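Local coordinates for protein ionotropic glutamate receptor bacterial homologue (Nostoc punctiforme, PDB 2PYY) that binds L-glutamate in the ligand-binding core of a bacterial ionotropic glutamate receptor homologue, probably to gate its ion channel, at residues Gly112-Thr117 with Lys151-Val156. Sequence-based numbering, arbitrary orientation.
Sequences GKVVAT and KADAVV
Asp153 meets Val114 twice, through its backbone and its carboxylate. Asp153 CB lies 3.6 Å from Val114 O. CG is anti to the carbonyl carbon (chi1 -56°), and the carboxylate lies beside Val114 N. There Asp153 OD1 accepts a hydrogen bond from Val114 N at 3.0 Å, with the N-H arriving from above the carboxylate plane. The same OD1 rests against CB of Lys113, and the two side chains cross at about a right angle. Lys113 NZ stays 5.1 Å from Asp153 OD1 and forms its salt bridge with Asp103 instead. The backbone N of Asp153 completes the pair by donating to Val114 O at 2.9 Å. An alanine here would remove the carboxylate, and would probably leave Val114 N without this acceptor and the backbone at Val114 less firmly held.

Farther along, the pairing is that of parallel strands. Ala116 N donates to Ala154 O at 2.9 Å, and Val156 N returns a weak bond to Ala116 O. Thr117 OG1 then donates to Val156 O at 2.8 Å, with the carbonyl aimed almost straight at the hydroxyl. CG1 of Val115 presses tightly on CG2 of Val156. On the face of Ala116 and Val155, Ala116 CB also meets Ala152 CB, from the loop before the strand, at 3.7 Å.

Val114 also packs on Leu135 of the second subunit. The two segments belong to neighbouring strands of the mixed sheet in one lobe of this periplasmic-binding-protein-like fold. Strand 133-137 bonds to Val115 and Thr117, strand 86-94 lies on the far side of 154-158, and Leu127 of helix 122-129 covers Val115 and Val156.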
ATOM      1  N   GLY B 112      -2.654 -21.867   1.294  1.00 37.34           N
ATOM      2  CA  GLY B 112      -2.218 -23.250   1.265  1.00 36.72           C
ATOM      3  C   GLY B 112      -1.253 -23.486   0.128  1.00 37.21           C
ATOM      4  O   GLY B 112      -0.832 -24.616  -0.116  1.00 37.05           O
ATOM      5  N   LYS B 113      -0.905 -22.413  -0.576  1.00 37.71           N
ATOM      6  CA  LYS B 113       0.033 -22.477  -1.698  1.00 36.86           C
ATOM      7  C   LYS B 113       1.241 -21.580  -1.408  1.00 35.38           C
ATOM      8  O   LYS B 113       1.263 -20.863  -0.410  1.00 35.07           O
ATOM      9  CB  LYS B 113      -0.648 -21.986  -2.981  1.00 38.75           C
ATOM     10  CG  LYS B 113      -1.875 -22.772  -3.394  1.00 42.93           C
ATOM     11  CD  LYS B 113      -1.514 -24.184  -3.830  1.00 44.71           C
ATOM     12  CE  LYS B 113      -2.750 -24.949  -4.263  1.00 46.27           C
ATOM     13  NZ  LYS B 113      -2.414 -26.349  -4.656  1.00 48.88           N
ATOM     14  N   VAL B 114       2.230 -21.627  -2.297  1.00 32.91           N
ATOM     15  CA  VAL B 114       3.448 -20.823  -2.187  1.00 31.82           C
ATOM     16  C   VAL B 114       3.522 -19.860  -3.373  1.00 30.10           C
ATOM     17  O   VAL B 114       3.604 -20.289  -4.525  1.00 30.48           O
ATOM     18  CB  VAL B 114       4.716 -21.701  -2.212  1.00 31.67           C
ATOM     19  CG1 VAL B 114       5.954 -20.816  -2.253  1.00 32.44           C
ATOM     20  CG2 VAL B 114       4.753 -22.604  -0.978  1.00 32.19           C
ATOM     21  N   VAL B 115       3.499 -18.563  -3.082  1.00 28.00           N
ATOM     22  CA  VAL B 115       3.546 -17.536  -4.119  1.00 24.09           C
ATOM     23  C   VAL B 115       4.846 -16.731  -4.097  1.00 21.93           C
ATOM     24  O   VAL B 115       5.218 -16.187  -3.066  1.00 21.33           O
ATOM     25  CB  VAL B 115       2.366 -16.572  -3.961  1.00 23.06           C
ATOM     26  CG1 VAL B 115       2.424 -15.499  -5.033  1.00 20.38           C
ATOM     27  CG2 VAL B 115       1.062 -17.350  -4.038  1.00 22.93           C
ATOM     28  N   ALA B 116       5.525 -16.658  -5.238  1.00 21.65           N
ATOM     29  CA  ALA B 116       6.778 -15.919  -5.343  1.00 21.43           C
ATOM     30  C   ALA B 116       6.563 -14.475  -5.774  1.00 20.40           C
ATOM     31  O   ALA B 116       5.652 -14.168  -6.544  1.00 18.26           O
ATOM     32  CB  ALA B 116       7.704 -16.607  -6.322  1.00 21.69           C
ATOM     33  N   THR B 117       7.407 -13.590  -5.256  1.00 19.22           N
ATOM     34  CA  THR B 117       7.353 -12.176  -5.588  1.00 17.41           C
ATOM     35  C   THR B 117       8.642 -11.534  -5.072  1.00 17.89           C
ATOM     36  O   THR B 117       9.471 -12.202  -4.442  1.00 18.09           O
ATOM     37  CB  THR B 117       6.104 -11.490  -4.957  1.00 17.60           C
ATOM     38  OG1 THR B 117       5.910 -10.205  -5.562  1.00 16.01           O
ATOM     39  CG2 THR B 117       6.277 -11.317  -3.454  1.00 16.18           C
ATOM     40  N   LYS B 151       9.332 -24.183  -7.805  1.00 39.78           N
ATOM     41  CA  LYS B 151       9.596 -23.905  -6.394  1.00 38.56           C
ATOM     42  C   LYS B 151       8.378 -23.172  -5.852  1.00 36.63           C
ATOM     43  O   LYS B 151       8.028 -23.287  -4.677  1.00 37.65           O
ATOM     44  CB  LYS B 151      10.839 -23.023  -6.233  1.00 38.76           C
ATOM     45  CG  LYS B 151      12.089 -23.582  -6.879  1.00 40.51           C
ATOM     46  CD  LYS B 151      13.298 -22.706  -6.586  1.00 42.58           C
ATOM     47  CE  LYS B 151      14.551 -23.248  -7.264  1.00 43.15           C
ATOM     48  NZ  LYS B 151      15.790 -22.572  -6.785  1.00 43.02           N
ATOM     49  N   ALA B 152       7.736 -22.411  -6.728  1.00 34.31           N
ATOM     50  CA  ALA B 152       6.543 -21.661  -6.367  1.00 32.15           C
ATOM     51  C   ALA B 152       5.407 -22.142  -7.261  1.00 31.26           C
ATOM     52  O   ALA B 152       5.635 -22.550  -8.398  1.00 29.53           O
ATOM     53  CB  ALA B 152       6.780 -20.167  -6.566  1.00 31.94           C
ATOM     54  N   ASP B 153       4.189 -22.078  -6.735  1.00 31.03           N
ATOM     55  CA  ASP B 153       2.991 -22.507  -7.449  1.00 31.33           C
ATOM     56  C   ASP B 153       2.470 -21.388  -8.348  1.00 31.57           C
ATOM     57  O   ASP B 153       1.920 -21.634  -9.426  1.00 31.23           O
ATOM     58  CB  ASP B 153       1.910 -22.890  -6.437  1.00 31.34           C
ATOM     59  CG  ASP B 153       2.374 -23.960  -5.463  1.00 33.09           C
ATOM     60  OD1 ASP B 153       2.025 -23.867  -4.261  1.00 31.69           O
ATOM     61  OD2 ASP B 153       3.077 -24.892  -5.913  1.00 34.54           O
ATOM     62  N   ALA B 154       2.645 -20.159  -7.877  1.00 29.60           N
ATOM     63  CA  ALA B 154       2.201 -18.983  -8.601  1.00 29.18           C
ATOM     64  C   ALA B 154       3.066 -17.775  -8.263  1.00 29.07           C
ATOM     65  O   ALA B 154       3.937 -17.836  -7.395  1.00 27.75           O
ATOM     66  CB  ALA B 154       0.752 -18.677  -8.254  1.00 29.18           C
ATOM     67  N   VAL B 155       2.808 -16.679  -8.965  1.00 27.10           N
ATOM     68  CA  VAL B 155       3.506 -15.421  -8.749  1.00 25.65           C
ATOM     69  C   VAL B 155       2.463 -14.305  -8.671  1.00 24.26           C
ATOM     70  O   VAL B 155       1.512 -14.279  -9.450  1.00 26.14           O
ATOM     71  CB  VAL B 155       4.466 -15.096  -9.915  1.00 26.96           C
ATOM     72  CG1 VAL B 155       5.035 -13.699  -9.747  1.00 26.90           C
ATOM     73  CG2 VAL B 155       5.576 -16.113  -9.990  1.00 26.58           C
ATOM     74  N   VAL B 156       2.632 -13.400  -7.719  1.00 21.14           N
ATOM     75  CA  VAL B 156       1.736 -12.261  -7.572  1.00 20.21           C
ATOM     76  C   VAL B 156       2.621 -11.021  -7.644  1.00 20.25           C
ATOM     77  O   VAL B 156       3.544 -10.857  -6.851  1.00 14.18           O
ATOM     78  CB  VAL B 156       0.994 -12.268  -6.220  1.00 20.17           C
ATOM     79  CG1 VAL B 156       0.247 -10.958  -6.034  1.00 20.47           C
ATOM     80  CG2 VAL B 156       0.013 -13.435  -6.172  1.00 22.46           C
TER